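PDB 6W0P: kojibiose phosphorylase from Gut metagenome, which belongs to glycoside hydrolase family 65, in which a helical (alpha/alpha)6 barrel forms the catalytic domain beside N- and C-terminal beta domains. Local coordinates for residues A[422-427]-A[490-495]; A[544-549]-A[592-597]. All blocks are in the same frame, centred on the assembly; numbering follows the deposited sequence.

Overall arrangement
Read from the N terminus, the chain passes through its large antiparallel sheets before entering the helical catalytic domain, and both contacts lie there. Contact 1 pairs helix 418-434 with helix 487-504 and closes a loop of 62 residues, about half of them helical. Contact 2 opens only after contact 1 has closed; it folds the loop segment 544-549 back onto helix 590-596, enclosing 42 residues with almost no regular structure. The loops are therefore in series, neither nested nor crossed. With centres 13 Å apart, they still meet in space through aromatic packing, including Phe-424 with Tyr-597, joining helices 418-434 and 487-504 to helix 590-596 and the residue that follows it.

Contact 1: A[422-427]-A[490-495]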
ATOM      1  N   GLY A 422       3.969 -10.356 -22.680  1.00 29.31           N
ATOM      2  CA  GLY A 422       3.564  -9.409 -23.741  1.00 29.22           C
ATOM      3  C   GLY A 422       4.682  -9.116 -24.736  1.00 28.61           C
ATOM      4  O   GLY A 422       4.413  -9.077 -25.961  1.00 28.51           O
ATOM      5  N   VAL A 423       5.898  -8.908 -24.254  1.00 28.22           N
ATOM      6  CA  VAL A 423       7.094  -8.787 -25.144  1.00 28.78           C
ATOM      7  C   VAL A 423       7.301 -10.121 -25.873  1.00 29.25           C
ATOM      8  O   VAL A 423       7.497 -10.081 -27.083  1.00 29.67           O
ATOM      9  CB  VAL A 423       8.345  -8.269 -24.405  1.00 28.42           C
ATOM     10  CG1 VAL A 423       9.541  -8.150 -25.334  1.00 28.26           C
ATOM     11  CG2 VAL A 423       8.073  -6.911 -23.753  1.00 27.92           C
ATOM     12  N   PHE A 424       7.190 -11.271 -25.208  1.00 30.34           N
ATOM     13  CA  PHE A 424       7.306 -12.584 -25.893  1.00 30.89           C
ATOM     14  C   PHE A 424       6.300 -12.620 -27.057  1.00 31.57           C
ATOM     15  O   PHE A 424       6.710 -12.865 -28.219  1.00 32.51           O
ATOM     16  CB  PHE A 424       7.079 -13.759 -24.949  1.00 31.43           C
ATOM     17  CG  PHE A 424       6.317 -14.868 -25.627  1.00 31.94           C
ATOM     18  CD1 PHE A 424       6.863 -15.541 -26.712  1.00 32.57           C
ATOM     19  CD2 PHE A 424       5.046 -15.214 -25.211  1.00 31.75           C
ATOM     20  CE1 PHE A 424       6.136 -16.510 -27.389  1.00 32.80           C
ATOM     21  CE2 PHE A 424       4.324 -16.194 -25.878  1.00 32.39           C
ATOM     22  CZ  PHE A 424       4.868 -16.844 -26.967  1.00 32.28           C
ATOM     23  N   TYR A 425       5.026 -12.323 -26.783  1.00 30.65           N
ATOM     24  CA  TYR A 425       3.946 -12.382 -27.800  1.00 30.53           C
ATOM     25  C   TYR A 425       4.202 -11.398 -28.952  1.00 30.53           C
ATOM     26  O   TYR A 425       3.884 -11.757 -30.073  1.00 30.27           O
ATOM     27  CB  TYR A 425       2.576 -12.120 -27.179  1.00 29.48           C
ATOM     28  CG  TYR A 425       1.448 -12.376 -28.132  1.00 29.14           C
ATOM     29  CD1 TYR A 425       0.948 -13.645 -28.315  1.00 28.87           C
ATOM     30  CD2 TYR A 425       0.882 -11.341 -28.867  1.00 29.12           C
ATOM     31  CE1 TYR A 425      -0.095 -13.888 -29.191  1.00 29.06           C
ATOM     32  CE2 TYR A 425      -0.150 -11.569 -29.755  1.00 28.45           C
ATOM     33  CZ  TYR A 425      -0.645 -12.848 -29.919  1.00 28.98           C
ATOM     34  OH  TYR A 425      -1.684 -13.087 -30.776  1.00 28.93           O
ATOM     35  N   ALA A 426       4.665 -10.176 -28.680  1.00 30.52           N
ATOM     36  CA  ALA A 426       5.032  -9.197 -29.726  1.00 31.26           C
ATOM     37  C   ALA A 426       6.107  -9.799 -30.641  1.00 31.79           C
ATOM     38  O   ALA A 426       5.927  -9.721 -31.863  1.00 31.41           O
ATOM     39  CB  ALA A 426       5.489  -7.887 -29.119  1.00 31.41           C
ATOM     40  N   ILE A 427       7.169 -10.401 -30.082  1.00 32.45           N
ATOM     41  CA  ILE A 427       8.252 -11.020 -30.899  1.00 33.05           C
ATOM     42  C   ILE A 427       7.614 -12.065 -31.815  1.00 33.87           C
ATOM     43  O   ILE A 427       7.834 -11.982 -33.052  1.00 35.27           O
ATOM     44  CB  ILE A 427       9.361 -11.601 -30.013  1.00 33.55           C
ATOM     45  CG1 ILE A 427      10.195 -10.502 -29.352  1.00 33.49           C
ATOM     46  CG2 ILE A 427      10.238 -12.569 -30.791  1.00 33.91           C
ATOM     47  CD1 ILE A 427      10.953 -10.980 -28.125  1.00 34.13           C
ATOM     48  N   ASN A 490       0.029 -18.672 -16.721  1.00 27.57           N
ATOM     49  CA  ASN A 490       0.652 -20.002 -16.933  1.00 28.05           C
ATOM     50  C   ASN A 490       0.644 -20.313 -18.432  1.00 28.51           C
ATOM     51  O   ASN A 490       1.685 -20.765 -18.952  1.00 28.38           O
ATOM     52  CB  ASN A 490      -0.038 -21.097 -16.117  1.00 27.77           C
ATOM     53  CG  ASN A 490       0.207 -20.936 -14.634  1.00 27.50           C
ATOM     54  OD1 ASN A 490       0.627 -19.877 -14.192  1.00 26.31           O
ATOM     55  ND2 ASN A 490      -0.089 -21.978 -13.868  1.00 27.72           N
ATOM     56  N   PHE A 491      -0.489 -20.062 -19.084  1.00 28.33           N
ATOM     57  CA  PHE A 491      -0.687 -20.327 -20.522  1.00 29.15           C
ATOM     58  C   PHE A 491       0.360 -19.533 -21.305  1.00 29.37           C
ATOM     59  O   PHE A 491       1.121 -20.141 -22.089  1.00 29.46           O
ATOM     60  CB  PHE A 491      -2.115 -19.974 -20.938  1.00 29.07           C
ATOM     61  CG  PHE A 491      -2.475 -20.348 -22.351  1.00 29.45           C
ATOM     62  CD1 PHE A 491      -2.258 -19.469 -23.395  1.00 29.54           C
ATOM     63  CD2 PHE A 491      -3.063 -21.568 -22.631  1.00 29.94           C
ATOM     64  CE1 PHE A 491      -2.593 -19.819 -24.693  1.00 29.67           C
ATOM     65  CE2 PHE A 491      -3.426 -21.902 -23.925  1.00 30.43           C
ATOM     66  CZ  PHE A 491      -3.199 -21.019 -24.952  1.00 30.30           C
ATOM     67  N   MET A 492       0.421 -18.221 -21.081  1.00 28.87           N
ATOM     68  CA  MET A 492       1.344 -17.341 -21.844  1.00 29.56           C
ATOM     69  C   MET A 492       2.816 -17.713 -21.554  1.00 31.00           C
ATOM     70  O   MET A 492       3.625 -17.596 -22.491  1.00 31.16           O
ATOM     71  CB  MET A 492       1.085 -15.870 -21.517  1.00 28.60           C
ATOM     72  CG  MET A 492      -0.271 -15.387 -21.980  1.00 28.41           C
ATOM     73  SD  MET A 492      -0.523 -15.613 -23.752  1.00 28.24           S
ATOM     74  CE  MET A 492       0.542 -14.309 -24.368  1.00 28.07           C
ATOM     75  N   ALA A 493       3.160 -18.095 -20.311  1.00 31.39           N
ATOM     76  CA  ALA A 493       4.512 -18.542 -19.911  1.00 32.15           C
ATOM     77  C   ALA A 493       4.873 -19.825 -20.676  1.00 33.70           C
ATOM     78  O   ALA A 493       5.984 -19.915 -21.258  1.00 34.13           O
ATOM     79  CB  ALA A 493       4.570 -18.763 -18.418  1.00 31.85           C
ATOM     80  N   LYS A 494       3.971 -20.804 -20.660  1.00 35.10           N
ATOM     81  CA  LYS A 494       4.127 -22.075 -21.411  1.00 35.81           C
ATOM     82  C   LYS A 494       4.307 -21.754 -22.900  1.00 35.42           C
ATOM     83  O   LYS A 494       5.231 -22.340 -23.503  1.00 35.56           O
ATOM     84  CB  LYS A 494       2.943 -22.997 -21.146  1.00 37.37           C
ATOM     85  CG  LYS A 494       3.091 -24.390 -21.734  1.00 39.91           C
ATOM     86  CD  LYS A 494       1.934 -25.341 -21.454  1.00 40.57           C
ATOM     87  CE  LYS A 494       2.157 -26.686 -22.121  1.00 42.35           C
ATOM     88  NZ  LYS A 494       1.370 -27.750 -21.457  1.00 43.67           N
ATOM     89  N   LYS A 495       3.549 -20.795 -23.452  1.00 34.68           N
ATOM     90  CA  LYS A 495       3.716 -20.379 -24.869  1.00 35.24           C
ATOM     91  C   LYS A 495       5.108 -19.773 -25.074  1.00 35.35           C
ATOM     92  O   LYS A 495       5.705 -20.021 -26.129  1.00 36.08           O
ATOM     93  CB  LYS A 495       2.638 -19.397 -25.328  1.00 35.77           C
ATOM     94  CG  LYS A 495       1.279 -20.015 -25.614  1.00 36.22           C
ATOM     95  CD  LYS A 495       1.278 -20.938 -26.818  1.00 37.37           C
ATOM     96  CE  LYS A 495      -0.109 -21.154 -27.369  1.00 37.56           C
ATOM     97  NZ  LYS A 495      -0.122 -22.202 -28.416  1.00 38.76           N
TER
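Phe-424 and Lys-495 meet where two helices of the (alpha/alpha)6 barrel, 418-434 and 487-504, lean together, an example of how an aromatic ring and a bent methionine fill the space between two inclined helices. The axes approach to 9.9 Å and their directions differ by 48°. The ring of Phe-424 makes the closest approaches, with Met-492 contributing nearly as much surface, and the dense part of the contact lies around the far end of that ring. Its CZ comes within 3.4 Å of the carbonyl O of Lys-495, while CE2 is 3.7 Å from the O of Met-492. These oxygens, a helical turn apart, both approach the ring obliquely. The methylene CB of Lys-495 also lies against the ring, completing a patch made more of backbone than of side chains. Phe-424 reaches it with chi1 at 142°, well off a staggered rotamer, which suggests some strain in the fit. Cys-496 and Tyr-499 of helix 487-504 also touch this side chain.

The remainder is looser. Beyond CB, Lys-495 turns away from helix 418-434 toward a partly exposed side, where its NZ forms a salt bridge with Glu-600 and its charge makes a cation-pi contact with Tyr-597. On the buried flank, the methionine chain curls, with chi3 at -73° completing a bend begun at chi2, and thereby carries its terminal methyl toward the neighbouring helix. There Met-492 CE rests 4.0 Å from CD1 of Tyr-425.

Contact 2: A[544-549]-A[592-597]; sequences LLFEQN and MFMFLY
A T-shaped aromatic pair joins helix 590-596 of the (alpha/alpha)6 barrel to the irregular segment 544-549, and illustrates how side chains link a loop to a helix. Phe-593 supplies the edge and Phe-546 the face, with planes at 85° and centroids 4.9 Å apart. The CZ of Phe-593 stands over the centre of the Phe-546 ring, and its closest carbon there is CG of Phe-546, at 3.6 Å. Next to it along the same edge, CE1 of Phe-593 lies 3.9 Å from CE2 of Phe-546. To present this edge, Phe-593 adopts chi1 74°, which sets its ring between the backbone N and the carbonyl carbon. The ring also stacks on Phe-491, so helix 487-504, one of the two helices of contact 1, also touches this pair.

Although it has no regular secondary structure, the loop is held by its backbone as well: Phe-546 N bonds to Asn-609 OD1 and Phe-546 O to Tyr-613 OH, both on helix 603-613. Another aromatic neighbour, Tyr-539, meets the Phe-546 ring at an inclined angle. Helix 590-596 adds a second, lighter touch in the form of a Met-aromatic contact. The sulfur of Met-594 approaches the Phe-546 ring obliquely, 70° off its normal, and SD comes nearest to CD2 of Phe-546, at 4.1 Å.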
ATOM      1  N   LEU A 544     -15.224 -27.624 -21.531  1.00 34.53           N
ATOM      2  CA  LEU A 544     -14.358 -26.827 -22.440  1.00 34.23           C
ATOM      3  C   LEU A 544     -13.954 -25.495 -21.763  1.00 32.57           C
ATOM      4  O   LEU A 544     -13.466 -24.612 -22.492  1.00 30.99           O
ATOM      5  CB  LEU A 544     -15.082 -26.560 -23.774  1.00 34.73           C
ATOM      6  CG  LEU A 544     -15.675 -27.761 -24.520  1.00 36.08           C
ATOM      7  CD1 LEU A 544     -16.348 -27.307 -25.802  1.00 35.88           C
ATOM      8  CD2 LEU A 544     -14.621 -28.824 -24.838  1.00 35.90           C
ATOM      9  N   LEU A 545     -14.126 -25.349 -20.439  1.00 32.21           N
ATOM     10  CA  LEU A 545     -13.817 -24.075 -19.712  1.00 32.07           C
ATOM     11  C   LEU A 545     -12.366 -24.078 -19.224  1.00 31.52           C
ATOM     12  O   LEU A 545     -11.882 -25.132 -18.789  1.00 32.80           O
ATOM     13  CB  LEU A 545     -14.768 -23.887 -18.530  1.00 31.95           C
ATOM     14  CG  LEU A 545     -16.236 -23.644 -18.883  1.00 32.70           C
ATOM     15  CD1 LEU A 545     -17.110 -23.668 -17.639  1.00 32.96           C
ATOM     16  CD2 LEU A 545     -16.419 -22.322 -19.609  1.00 32.77           C
ATOM     17  N   PHE A 546     -11.684 -22.938 -19.318  1.00 30.39           N
ATOM     18  CA  PHE A 546     -10.514 -22.609 -18.463  1.00 29.64           C
ATOM     19  C   PHE A 546     -11.038 -21.979 -17.176  1.00 29.61           C
ATOM     20  O   PHE A 546     -12.030 -21.187 -17.235  1.00 29.24           O
ATOM     21  CB  PHE A 546      -9.541 -21.669 -19.161  1.00 28.79           C
ATOM     22  CG  PHE A 546      -8.878 -22.273 -20.368  1.00 28.92           C
ATOM     23  CD1 PHE A 546      -7.708 -23.015 -20.250  1.00 29.07           C
ATOM     24  CD2 PHE A 546      -9.434 -22.112 -21.625  1.00 28.53           C
ATOM     25  CE1 PHE A 546      -7.120 -23.578 -21.377  1.00 29.45           C
ATOM     26  CE2 PHE A 546      -8.828 -22.656 -22.742  1.00 29.07           C
ATOM     27  CZ  PHE A 546      -7.672 -23.384 -22.620  1.00 29.18           C
ATOM     28  N   GLU A 547     -10.445 -22.345 -16.041  1.00 29.61           N
ATOM     29  CA  GLU A 547     -10.760 -21.672 -14.754  1.00 30.13           C
ATOM     30  C   GLU A 547      -9.746 -20.542 -14.622  1.00 29.15           C
ATOM     31  O   GLU A 547      -8.586 -20.825 -14.800  1.00 29.07           O
ATOM     32  CB  GLU A 547     -10.734 -22.636 -13.561  1.00 30.99           C
ATOM     33  CG  GLU A 547     -11.255 -21.981 -12.278  1.00 31.04           C
ATOM     34  CD  GLU A 547     -11.326 -22.867 -11.041  1.00 31.04           C
ATOM     35  OE1 GLU A 547     -10.635 -23.908 -11.011  1.00 32.01           O
ATOM     36  OE2 GLU A 547     -12.024 -22.488 -10.098  1.00 30.67           O
ATOM     37  N   GLN A 548     -10.196 -19.312 -14.364  1.00 28.71           N
ATOM     38  CA  GLN A 548      -9.351 -18.097 -14.443  1.00 28.17           C
ATOM     39  C   GLN A 548      -8.184 -18.225 -13.470  1.00 27.19           C
ATOM     40  O   GLN A 548      -7.070 -17.797 -13.822  1.00 26.64           O
ATOM     41  CB  GLN A 548     -10.152 -16.832 -14.129  1.00 28.30           C
ATOM     42  CG  GLN A 548      -9.367 -15.585 -14.441  1.00 28.14           C
ATOM     43  CD  GLN A 548     -10.193 -14.352 -14.213  1.00 28.31           C
ATOM     44  OE1 GLN A 548     -11.181 -14.120 -14.910  1.00 29.12           O
ATOM     45  NE2 GLN A 548      -9.767 -13.551 -13.250  1.00 27.30           N
ATOM     46  N   ASN A 549      -8.456 -18.745 -12.275  1.00 26.42           N
ATOM     47  CA  ASN A 549      -7.405 -19.051 -11.271  1.00 26.25           C
ATOM     48  C   ASN A 549      -7.938 -20.145 -10.337  1.00 26.59           C
ATOM     49  O   ASN A 549      -9.163 -20.426 -10.379  1.00 26.19           O
ATOM     50  CB  ASN A 549      -6.929 -17.787 -10.544  1.00 25.51           C
ATOM     51  CG  ASN A 549      -8.020 -17.104  -9.747  1.00 25.23           C
ATOM     52  OD1 ASN A 549      -8.430 -15.992 -10.097  1.00 24.86           O
ATOM     53  ND2 ASN A 549      -8.458 -17.736  -8.663  1.00 24.63           N
ATOM     54  N   MET A 592      -8.707 -13.054 -22.899  1.00 26.49           N
ATOM     55  CA  MET A 592      -7.494 -12.399 -23.435  1.00 26.58           C
ATOM     56  C   MET A 592      -6.588 -13.455 -24.098  1.00 26.99           C
ATOM     57  O   MET A 592      -6.218 -13.252 -25.244  1.00 27.63           O
ATOM     58  CB  MET A 592      -6.712 -11.686 -22.335  1.00 26.21           C
ATOM     59  CG  MET A 592      -5.685 -10.749 -22.893  1.00 26.07           C
ATOM     60  SD  MET A 592      -6.511  -9.376 -23.737  1.00 25.96           S
ATOM     61  CE  MET A 592      -5.167  -8.773 -24.752  1.00 26.03           C
ATOM     62  N   PHE A 593      -6.210 -14.544 -23.431  1.00 26.96           N
ATOM     63  CA  PHE A 593      -5.270 -15.489 -24.091  1.00 27.82           C
ATOM     64  C   PHE A 593      -6.017 -16.224 -25.215  1.00 27.86           C
ATOM     65  O   PHE A 593      -5.399 -16.582 -26.195  1.00 28.54           O
ATOM     66  CB  PHE A 593      -4.524 -16.381 -23.096  1.00 27.36           C
ATOM     67  CG  PHE A 593      -5.318 -17.488 -22.470  1.00 27.33           C
ATOM     68  CD1 PHE A 593      -5.589 -18.647 -23.175  1.00 28.09           C
ATOM     69  CD2 PHE A 593      -5.739 -17.393 -21.157  1.00 27.38           C
ATOM     70  CE1 PHE A 593      -6.306 -19.682 -22.596  1.00 27.92           C
ATOM     71  CE2 PHE A 593      -6.431 -18.434 -20.566  1.00 27.82           C
ATOM     72  CZ  PHE A 593      -6.716 -19.575 -21.291  1.00 28.02           C
ATOM     73  N   MET A 594      -7.324 -16.398 -25.092  1.00 28.25           N
ATOM     74  CA  MET A 594      -8.128 -17.048 -26.139  1.00 28.75           C
ATOM     75  C   MET A 594      -8.157 -16.131 -27.368  1.00 29.31           C
ATOM     76  O   MET A 594      -7.969 -16.643 -28.485  1.00 29.12           O
ATOM     77  CB  MET A 594      -9.515 -17.390 -25.611  1.00 29.22           C
ATOM     78  CG  MET A 594      -9.445 -18.486 -24.548  1.00 29.74           C
ATOM     79  SD  MET A 594     -11.003 -19.335 -24.196  1.00 30.15           S
ATOM     80  CE  MET A 594     -11.064 -20.413 -25.630  1.00 31.74           C
ATOM     81  N   PHE A 595      -8.236 -14.804 -27.181  1.00 29.33           N
ATOM     82  CA  PHE A 595      -8.125 -13.830 -28.301  1.00 28.51           C
ATOM     83  C   PHE A 595      -6.733 -13.916 -28.946  1.00 28.19           C
ATOM     84  O   PHE A 595      -6.663 -13.979 -30.186  1.00 27.09           O
ATOM     85  CB  PHE A 595      -8.357 -12.406 -27.806  1.00 28.30           C
ATOM     86  CG  PHE A 595      -7.937 -11.336 -28.776  1.00 28.14           C
ATOM     87  CD1 PHE A 595      -8.670 -11.099 -29.928  1.00 28.54           C
ATOM     88  CD2 PHE A 595      -6.869 -10.503 -28.492  1.00 28.25           C
ATOM     89  CE1 PHE A 595      -8.303 -10.099 -30.811  1.00 28.34           C
ATOM     90  CE2 PHE A 595      -6.501  -9.494 -29.375  1.00 28.25           C
ATOM     91  CZ  PHE A 595      -7.208  -9.308 -30.538  1.00 28.50           C
ATOM     92  N   LEU A 596      -5.659 -13.916 -28.138  1.00 28.00           N
ATOM     93  CA  LEU A 596      -4.264 -13.793 -28.661  1.00 28.71           C
ATOM     94  C   LEU A 596      -3.910 -15.043 -29.476  1.00 29.18           C
ATOM     95  O   LEU A 596      -2.926 -15.006 -30.265  1.00 28.98           O
ATOM     96  CB  LEU A 596      -3.264 -13.568 -27.523  1.00 28.63           C
ATOM     97  CG  LEU A 596      -3.398 -12.260 -26.736  1.00 28.85           C
ATOM     98  CD1 LEU A 596      -2.424 -12.257 -25.564  1.00 29.00           C
ATOM     99  CD2 LEU A 596      -3.166 -11.029 -27.620  1.00 28.90           C
ATOM    100  N   TYR A 597      -4.677 -16.108 -29.270  1.00 30.13           N
ATOM    101  CA  TYR A 597      -4.487 -17.448 -29.877  1.00 31.05           C
ATOM    102  C   TYR A 597      -5.824 -17.987 -30.395  1.00 31.54           C
ATOM    103  O   TYR A 597      -6.062 -19.228 -30.319  1.00 31.77           O
ATOM    104  CB  TYR A 597      -3.824 -18.363 -28.849  1.00 30.82           C
ATOM    105  CG  TYR A 597      -2.367 -18.065 -28.628  1.00 30.55           C
ATOM    106  CD1 TYR A 597      -1.394 -18.430 -29.547  1.00 30.41           C
ATOM    107  CD2 TYR A 597      -1.969 -17.419 -27.477  1.00 30.54           C
ATOM    108  CE1 TYR A 597      -0.053 -18.145 -29.325  1.00 30.63           C
ATOM    109  CE2 TYR A 597      -0.639 -17.133 -27.235  1.00 30.55           C
ATOM    110  CZ  TYR A 597       0.321 -17.494 -28.157  1.00 30.77           C
ATOM    111  OH  TYR A 597       1.607 -17.182 -27.844  1.00 30.32           O
TER